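Local coordinates for putative branched-chain amino acid transport system substrate-binding protein (Rhodopseudomonas palustris, PDB 3TX6) that probably binds aromatic acids derived from lignin, such as p-coumaric acid and its relatives, as the periplasmic component of an ABC transporter, at residues A244-E252 with S279-S287; V321-V332 with T336-S347. One frame throughout, in Å; residues are numbered along the deposited sequence.

Interaction 1 (A244-E252 with S279-S287); sequences ASGPVMDPE and SRSQFAAHS. With ENO (3-(4-hydroxy-phenyl)pyruvic acid), chain D.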
# COMPACT_ATOMS: atom_id res chain seq x y z
N ALA A 244 -7.36 -8.20 3.96
CA ALA A 244 -6.26 -8.49 3.04
C ALA A 244 -5.05 -7.77 3.58
O ALA A 244 -5.15 -6.61 4.05
CB ALA A 244 -6.59 -8.00 1.62
N SER A 245 -3.90 -8.45 3.58
CA SER A 245 -2.67 -7.88 4.11
C SER A 245 -1.51 -8.39 3.32
O SER A 245 -1.53 -9.49 2.82
CB SER A 245 -2.50 -8.36 5.54
OG SER A 245 -1.36 -7.88 6.13
N GLY A 246 -0.47 -7.58 3.25
CA GLY A 246 0.82 -8.09 2.88
C GLY A 246 1.33 -9.06 3.94
O GLY A 246 0.92 -9.01 5.10
N PRO A 247 2.26 -9.93 3.55
CA PRO A 247 2.80 -10.97 4.43
C PRO A 247 3.67 -10.45 5.55
O PRO A 247 4.01 -11.18 6.49
CB PRO A 247 3.56 -11.89 3.47
CG PRO A 247 3.85 -11.05 2.27
CD PRO A 247 2.70 -10.10 2.15
N VAL A 248 4.08 -9.19 5.45
CA VAL A 248 4.90 -8.57 6.51
C VAL A 248 4.19 -8.57 7.84
O VAL A 248 4.82 -8.44 8.88
CB VAL A 248 5.30 -7.09 6.17
CG1 VAL A 248 4.11 -6.11 6.31
CG2 VAL A 248 6.53 -6.67 6.99
N MSE A 249 2.88 -8.70 7.82
CA MSE A 249 2.18 -8.70 9.08
C MSE A 249 2.41 -9.98 9.86
O MSE A 249 2.21 -10.00 11.08
CB MSE A 249 0.70 -8.46 8.87
CG MSE A 249 0.41 -7.04 8.42
SE MSE A 249 0.86 -5.64 9.73
CE MSE A 249 -0.74 -5.91 10.86
N ASP A 250 2.87 -11.05 9.20
CA ASP A 250 3.19 -12.30 9.93
C ASP A 250 4.33 -13.09 9.31
O ASP A 250 4.11 -14.18 8.80
CB ASP A 250 1.92 -13.16 10.02
CG ASP A 250 2.07 -14.39 10.90
OD1 ASP A 250 3.01 -14.48 11.68
OD2 ASP A 250 1.21 -15.30 10.77
N PRO A 251 5.58 -12.59 9.43
CA PRO A 251 6.69 -13.38 8.92
C PRO A 251 6.90 -14.68 9.72
O PRO A 251 7.35 -15.71 9.18
CB PRO A 251 7.89 -12.44 9.06
CG PRO A 251 7.27 -11.08 9.06
CD PRO A 251 6.00 -11.23 9.81
N GLU A 252 6.60 -14.63 11.00
CA GLU A 252 6.71 -15.79 11.87
C GLU A 252 5.89 -16.99 11.34
O GLU A 252 6.29 -18.15 11.50
CB GLU A 252 6.24 -15.44 13.30
CG GLU A 252 7.08 -14.37 14.01
CD GLU A 252 6.65 -12.94 13.76
OE1 GLU A 252 5.80 -12.65 12.88
OE2 GLU A 252 7.21 -12.07 14.43
N SER A 279 4.12 -3.19 16.61
CA SER A 279 4.04 -1.94 15.88
C SER A 279 4.30 -2.09 14.39
O SER A 279 4.26 -1.10 13.68
CB SER A 279 4.98 -0.85 16.46
OG SER A 279 6.33 -1.26 16.46
N ARG A 280 4.52 -3.32 13.91
CA ARG A 280 4.66 -3.58 12.46
C ARG A 280 3.43 -3.05 11.73
O ARG A 280 2.33 -3.00 12.27
CB ARG A 280 4.78 -5.07 12.24
CG ARG A 280 3.53 -5.88 12.65
CD ARG A 280 3.74 -7.38 12.65
NE ARG A 280 4.76 -7.78 13.60
CZ ARG A 280 5.21 -9.03 13.71
NH1 ARG A 280 4.70 -9.99 12.95
NH2 ARG A 280 6.18 -9.31 14.59
N SER A 281 3.62 -2.70 10.46
CA SER A 281 2.53 -2.25 9.60
C SER A 281 2.77 -2.62 8.14
O SER A 281 3.90 -2.74 7.67
CB SER A 281 2.26 -0.75 9.73
OG SER A 281 3.37 0.01 9.28
N GLN A 282 1.65 -2.70 7.45
CA GLN A 282 1.58 -2.68 5.97
C GLN A 282 2.43 -1.57 5.40
O GLN A 282 3.12 -1.76 4.40
CB GLN A 282 0.12 -2.47 5.57
CG GLN A 282 -0.21 -2.40 4.08
CD GLN A 282 -0.15 -3.73 3.34
OE1 GLN A 282 0.01 -4.80 3.95
NE2 GLN A 282 -0.29 -3.64 2.03
N PHE A 283 2.36 -0.41 6.03
CA PHE A 283 2.86 0.85 5.44
C PHE A 283 4.37 1.02 5.58
O PHE A 283 5.08 1.34 4.61
CB PHE A 283 2.06 2.02 6.05
CG PHE A 283 0.60 1.73 6.03
CD1 PHE A 283 -0.05 1.59 4.83
CD2 PHE A 283 -0.12 1.49 7.21
CE1 PHE A 283 -1.36 1.20 4.78
CE2 PHE A 283 -1.46 1.12 7.16
CZ PHE A 283 -2.09 0.97 5.94
N ALA A 284 4.89 0.74 6.79
CA ALA A 284 6.35 0.75 7.01
C ALA A 284 7.05 -0.12 5.92
O ALA A 284 8.12 0.19 5.44
CB ALA A 284 6.69 0.22 8.39
N ALA A 285 6.43 -1.26 5.62
CA ALA A 285 6.96 -2.22 4.71
C ALA A 285 7.10 -1.65 3.30
O ALA A 285 8.02 -2.07 2.58
CB ALA A 285 6.11 -3.48 4.73
N HIS A 286 6.22 -0.76 2.88
CA HIS A 286 6.33 -0.24 1.51
C HIS A 286 7.56 0.62 1.32
O HIS A 286 8.22 0.47 0.29
CB HIS A 286 5.08 0.50 1.06
CG HIS A 286 3.84 -0.33 1.06
ND1 HIS A 286 3.79 -1.63 0.64
CD2 HIS A 286 2.55 0.01 1.45
CE1 HIS A 286 2.51 -2.08 0.76
NE2 HIS A 286 1.76 -1.08 1.25
N SER A 287 7.88 1.52 2.25
CA SER A 287 9.12 2.27 2.12
C SER A 287 10.36 1.37 2.27
O SER A 287 11.31 1.47 1.49
CB SER A 287 9.19 3.52 3.02
OG SER A 287 9.06 3.13 4.30
O4 ENO D . -4.08 4.15 -1.19
C9 ENO D . -2.11 2.50 1.06
C8 ENO D . -1.24 1.43 1.01
C7 ENO D . -1.72 0.12 0.86
C6 ENO D . -3.07 -0.07 0.66
C5 ENO D . -3.96 1.00 0.72
C4 ENO D . -3.49 2.31 0.91
O3 ENO D . -0.80 -0.92 0.79
C3 ENO D . -4.44 3.46 1.04
C2 ENO D . -4.73 4.29 -0.15
C1 ENO D . -5.71 5.36 0.01
O2 ENO D . -5.92 6.11 -0.97
O1 ENO D . -6.33 5.52 1.10
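G246 and M249 run past the start of helix 282-304, the CA of G246 lying 6.3 Å from the CA of Q282 and the CA of M249 lying 6.5 Å from the CA of S281. Q282 uses both ends of its amide: OE1 accepts from G246 N at 2.9 Å, in the amide plane and on a lone pair, while NE2 donates to O3 of the bound 3-(4-hydroxy-phenyl)pyruvic acid, nearly straight at 176°. A bend at chi2 (74°) swings the amide toward the ligand. H286 NE2 meets the same phenolic O3 at 2.6 Å, so two side chains one helical turn apart grip one oxygen. S281 caps this helix, its OG accepting from A284 N. At G246 the chain leaves strand 242-245 of the seven-stranded sheet, consistent with an interlobe crossover of a periplasmic binding protein. V248 puts CG1 against A285 CB at 3.7 Å, and the SE of selenomethionine M249 curls to S281 CA at 3.8 Å. Farther out, R280 meets E252 end-on, NH1 to OE1 at 2.9 Å and NH2 to OE2 at 3.0 Å, both on syn lone pairs with the planes 6° apart; NH1 also reaches M249 O from above its carbonyl plane, and NE pairs with E272. A leucine in place of R280 would probably leave E252 and E272 without their shared cation and M249 O without this donor.

Interaction 2 (V321-V332 with T336-S347); sequences VSEKDIAASQGV and TETDRYGLDDRS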
# COMPACT_ATOMS: atom_id res chain seq x y z
N VAL A 321 12.67 -3.51 -15.00
CA VAL A 321 12.01 -4.56 -15.76
C VAL A 321 12.97 -5.68 -16.23
O VAL A 321 12.51 -6.69 -16.76
CB VAL A 321 11.25 -3.97 -16.96
CG1 VAL A 321 10.14 -3.01 -16.48
CG2 VAL A 321 12.22 -3.30 -17.91
N SER A 322 14.28 -5.48 -16.07
CA SER A 322 15.25 -6.57 -16.36
C SER A 322 15.60 -7.43 -15.15
O SER A 322 15.89 -8.62 -15.31
CB SER A 322 16.56 -6.03 -16.99
OG SER A 322 17.32 -5.22 -16.11
N GLU A 323 15.52 -6.86 -13.96
CA GLU A 323 15.81 -7.59 -12.74
C GLU A 323 14.55 -8.28 -12.24
O GLU A 323 13.60 -7.63 -11.80
CB GLU A 323 16.35 -6.65 -11.67
CG GLU A 323 17.73 -6.11 -11.95
CD GLU A 323 18.81 -7.19 -11.88
OE1 GLU A 323 18.92 -7.85 -10.82
OE2 GLU A 323 19.57 -7.35 -12.88
N LYS A 324 14.56 -9.60 -12.20
CA LYS A 324 13.37 -10.38 -11.89
C LYS A 324 13.42 -10.96 -10.48
O LYS A 324 14.48 -11.21 -9.93
CB LYS A 324 13.20 -11.52 -12.89
CG LYS A 324 12.95 -11.08 -14.34
CD LYS A 324 11.71 -10.25 -14.53
CE LYS A 324 11.58 -9.74 -15.97
NZ LYS A 324 10.43 -8.84 -16.17
N ASP A 325 12.24 -11.18 -9.89
CA ASP A 325 12.11 -11.85 -8.58
C ASP A 325 12.88 -11.08 -7.49
O ASP A 325 13.78 -11.60 -6.82
CB ASP A 325 12.51 -13.33 -8.65
CG ASP A 325 11.59 -14.13 -9.54
OD1 ASP A 325 10.38 -14.15 -9.26
OD2 ASP A 325 12.05 -14.71 -10.54
N ILE A 326 12.51 -9.82 -7.34
CA ILE A 326 13.09 -8.95 -6.31
C ILE A 326 12.36 -9.24 -4.98
O ILE A 326 11.18 -8.91 -4.81
CB ILE A 326 12.95 -7.45 -6.68
CG1 ILE A 326 13.63 -7.15 -8.00
CG2 ILE A 326 13.52 -6.58 -5.55
CD1 ILE A 326 13.42 -5.74 -8.54
N ALA A 327 13.08 -9.84 -4.04
CA ALA A 327 12.51 -10.27 -2.78
C ALA A 327 12.37 -9.11 -1.82
O ALA A 327 13.31 -8.38 -1.61
CB ALA A 327 13.27 -11.44 -2.17
N ALA A 328 11.18 -8.93 -1.26
CA ALA A 328 10.94 -7.86 -0.26
C ALA A 328 9.96 -8.36 0.79
O ALA A 328 9.48 -9.50 0.72
CB ALA A 328 10.45 -6.57 -0.94
N SER A 329 9.69 -7.54 1.79
CA SER A 329 8.84 -8.00 2.90
C SER A 329 7.39 -8.25 2.48
O SER A 329 6.70 -9.11 3.05
CB SER A 329 8.89 -7.03 4.09
OG SER A 329 8.23 -5.84 3.79
N GLN A 330 6.93 -7.52 1.45
CA GLN A 330 5.52 -7.61 1.04
C GLN A 330 5.24 -8.49 -0.18
O GLN A 330 4.08 -8.65 -0.55
CB GLN A 330 4.99 -6.18 0.79
CG GLN A 330 4.94 -5.35 2.06
CD GLN A 330 3.74 -5.71 2.92
OE1 GLN A 330 3.57 -6.90 3.24
NE2 GLN A 330 2.89 -4.73 3.28
N GLY A 331 6.29 -9.02 -0.81
CA GLY A 331 6.13 -9.77 -2.02
C GLY A 331 7.42 -9.98 -2.77
O GLY A 331 8.48 -9.51 -2.30
N VAL A 332 7.30 -10.63 -3.93
CA VAL A 332 8.44 -10.88 -4.80
C VAL A 332 8.07 -10.17 -6.09
O VAL A 332 7.10 -10.56 -6.76
CB VAL A 332 8.72 -12.37 -5.01
CG1 VAL A 332 9.89 -12.53 -5.97
CG2 VAL A 332 8.91 -13.07 -3.63
N THR A 336 7.19 -5.49 -15.49
CA THR A 336 7.44 -5.47 -16.92
C THR A 336 7.09 -4.09 -17.41
O THR A 336 6.60 -3.25 -16.62
CB THR A 336 6.63 -6.55 -17.69
OG1 THR A 336 5.23 -6.25 -17.65
CG2 THR A 336 6.88 -7.89 -17.09
N GLU A 337 7.27 -3.88 -18.72
CA GLU A 337 6.86 -2.64 -19.38
C GLU A 337 5.39 -2.32 -19.07
O GLU A 337 5.00 -1.15 -18.96
CB GLU A 337 7.12 -2.76 -20.91
CG GLU A 337 6.47 -1.67 -21.76
CD GLU A 337 6.67 -1.78 -23.30
OE1 GLU A 337 7.13 -2.81 -23.86
OE2 GLU A 337 6.31 -0.79 -23.96
N THR A 338 4.57 -3.37 -19.01
CA THR A 338 3.15 -3.23 -18.87
C THR A 338 2.59 -3.54 -17.46
O THR A 338 1.53 -3.03 -17.10
CB THR A 338 2.43 -4.04 -19.97
OG1 THR A 338 2.86 -5.39 -19.93
CG2 THR A 338 2.75 -3.42 -21.41
N ASP A 339 3.29 -4.38 -16.70
CA ASP A 339 2.88 -4.78 -15.36
C ASP A 339 3.71 -3.98 -14.36
O ASP A 339 4.87 -4.32 -14.09
CB ASP A 339 3.10 -6.27 -15.14
CG ASP A 339 2.68 -6.71 -13.77
OD1 ASP A 339 2.19 -5.88 -12.95
OD2 ASP A 339 2.77 -7.95 -13.53
N ARG A 340 3.10 -2.93 -13.81
CA ARG A 340 3.84 -1.97 -13.00
C ARG A 340 3.66 -2.23 -11.52
O ARG A 340 4.12 -1.46 -10.70
CB ARG A 340 3.42 -0.56 -13.37
CG ARG A 340 3.53 -0.28 -14.85
CD ARG A 340 4.91 -0.60 -15.41
NE ARG A 340 5.87 0.35 -14.94
CZ ARG A 340 7.16 0.31 -15.17
NH1 ARG A 340 7.72 -0.76 -15.70
NH2 ARG A 340 7.90 1.35 -14.82
N TYR A 341 3.01 -3.34 -11.19
CA TYR A 341 2.94 -3.84 -9.81
C TYR A 341 3.83 -5.09 -9.59
O TYR A 341 4.53 -5.19 -8.60
CB TYR A 341 1.51 -4.21 -9.50
CG TYR A 341 0.62 -3.04 -9.20
CD1 TYR A 341 -0.08 -2.36 -10.19
CD2 TYR A 341 0.47 -2.60 -7.90
CE1 TYR A 341 -0.94 -1.29 -9.87
CE2 TYR A 341 -0.38 -1.57 -7.55
CZ TYR A 341 -1.10 -0.90 -8.53
OH TYR A 341 -1.93 0.14 -8.16
N GLY A 342 3.79 -6.05 -10.50
CA GLY A 342 4.77 -7.10 -10.53
C GLY A 342 4.65 -8.21 -9.53
O GLY A 342 5.64 -8.86 -9.24
N LEU A 343 3.46 -8.36 -8.94
CA LEU A 343 3.25 -9.22 -7.81
C LEU A 343 2.34 -10.41 -8.11
O LEU A 343 1.56 -10.39 -9.08
CB LEU A 343 2.67 -8.39 -6.64
CG LEU A 343 3.65 -7.40 -5.97
CD1 LEU A 343 2.93 -6.49 -4.97
CD2 LEU A 343 4.85 -8.17 -5.35
N ASP A 344 2.47 -11.42 -7.25
CA ASP A 344 1.69 -12.63 -7.35
C ASP A 344 1.18 -13.05 -5.97
O ASP A 344 1.15 -12.23 -5.03
CB ASP A 344 2.47 -13.71 -8.11
CG ASP A 344 3.70 -14.29 -7.35
OD1 ASP A 344 3.84 -14.11 -6.14
OD2 ASP A 344 4.51 -14.98 -8.01
N ASP A 345 0.74 -14.29 -5.84
CA ASP A 345 0.20 -14.81 -4.57
C ASP A 345 1.12 -14.73 -3.37
O ASP A 345 0.63 -14.72 -2.23
CB ASP A 345 -0.22 -16.29 -4.74
CG ASP A 345 -1.51 -16.43 -5.51
OD1 ASP A 345 -2.06 -15.41 -5.96
OD2 ASP A 345 -2.00 -17.58 -5.64
N ARG A 346 2.43 -14.68 -3.59
CA ARG A 346 3.37 -14.51 -2.50
C ARG A 346 3.22 -13.14 -1.82
O ARG A 346 3.79 -12.96 -0.75
CB ARG A 346 4.82 -14.75 -2.98
CG ARG A 346 5.11 -16.21 -3.45
CD ARG A 346 6.45 -16.31 -4.14
NE ARG A 346 6.44 -15.64 -5.42
CZ ARG A 346 7.49 -15.56 -6.24
NH1 ARG A 346 7.35 -14.91 -7.39
NH2 ARG A 346 8.65 -16.13 -5.94
N SER A 347 2.44 -12.21 -2.40
CA SER A 347 2.31 -10.86 -1.89
C SER A 347 1.15 -10.64 -0.96
O SER A 347 0.92 -9.53 -0.53
CB SER A 347 2.21 -9.82 -3.00
OG SER A 347 0.94 -9.87 -3.70
O HOH W 1 9.25 -16.62 -8.78
O HOH W 2 4.89 -11.60 -5.44
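V332 lies beneath the guanidinium of R346, its CB 3.6 Å from CZ and over the centre of one face. The path of R346 explains this fit. Its CB is directed toward segment 321-332, CG stands anti to the carbonyl carbon (chi1 -65°), and CD passes V332 CG2 at 4.1 Å before the bend at chi3 (-69°) lays the flat group over the valine. NE then donates to D344 OD1 at 3.1 Å, and NH1 reaches D344 OD2 at 2.9 Å, a side-on grip that fixes the rotation of the guanidinium. NH1 also faces D325 OD1 across a long salt bridge of 3.6 Å, with water 1 beside the pair, donating to D325 OD1 and weakly accepting from R346 NH1; NH2 rests by both methyls of V332. D344 OD1 takes the backbone N of R346 as well, closing an Asx turn, and water 2 donates to that oxygen while accepting from V332 N and D344 N, so it joins the two segments. Next to it the backbones come close: S347 CA makes a CH...O contact of 3.1 Å with Q330 O, and G331 CA is 4.0 Å from S347 CA. A CB on G331 would run into L343 CD2, which itself abuts V332 O at 3.6 Å. At the far end, T336 OG1 and D339 OD1 each accept from two backbone nitrogens of their own segment, shaping the loop into ST and Asx turns. The contact thus lays this loop along the hairpin of strands 326-328 and 331-333, which follows helix 310-322 and packs on helix 282-304, while R340 pairs through its backbone with A114 of strand 112-114 and S347 leads into strand 349-354.

Overall arrangement
Interaction 1 closes before interaction 2 opens along the chain, and their centres lie 16 Å apart. Helix 282-304 serves both: its first turn belongs to interaction 1, and its side also carries the 326-333 hairpin of interaction 2. Q330 joins them, its OE1 probably hydrogen-bonded to V248 N and its NE2 to Q282 OE1, while P247 CD packs on S347 O. Strands 242-245 and 349-354 are neighbours in the seven-stranded sheet, so segment 244-252 leaves that sheet close to where segment 336-347 enters it. This is consistent with two adjacent interlobe crossovers of the periplasmic-binding-protein fold, tied together beside the bound ligand, where a hinge would be expected.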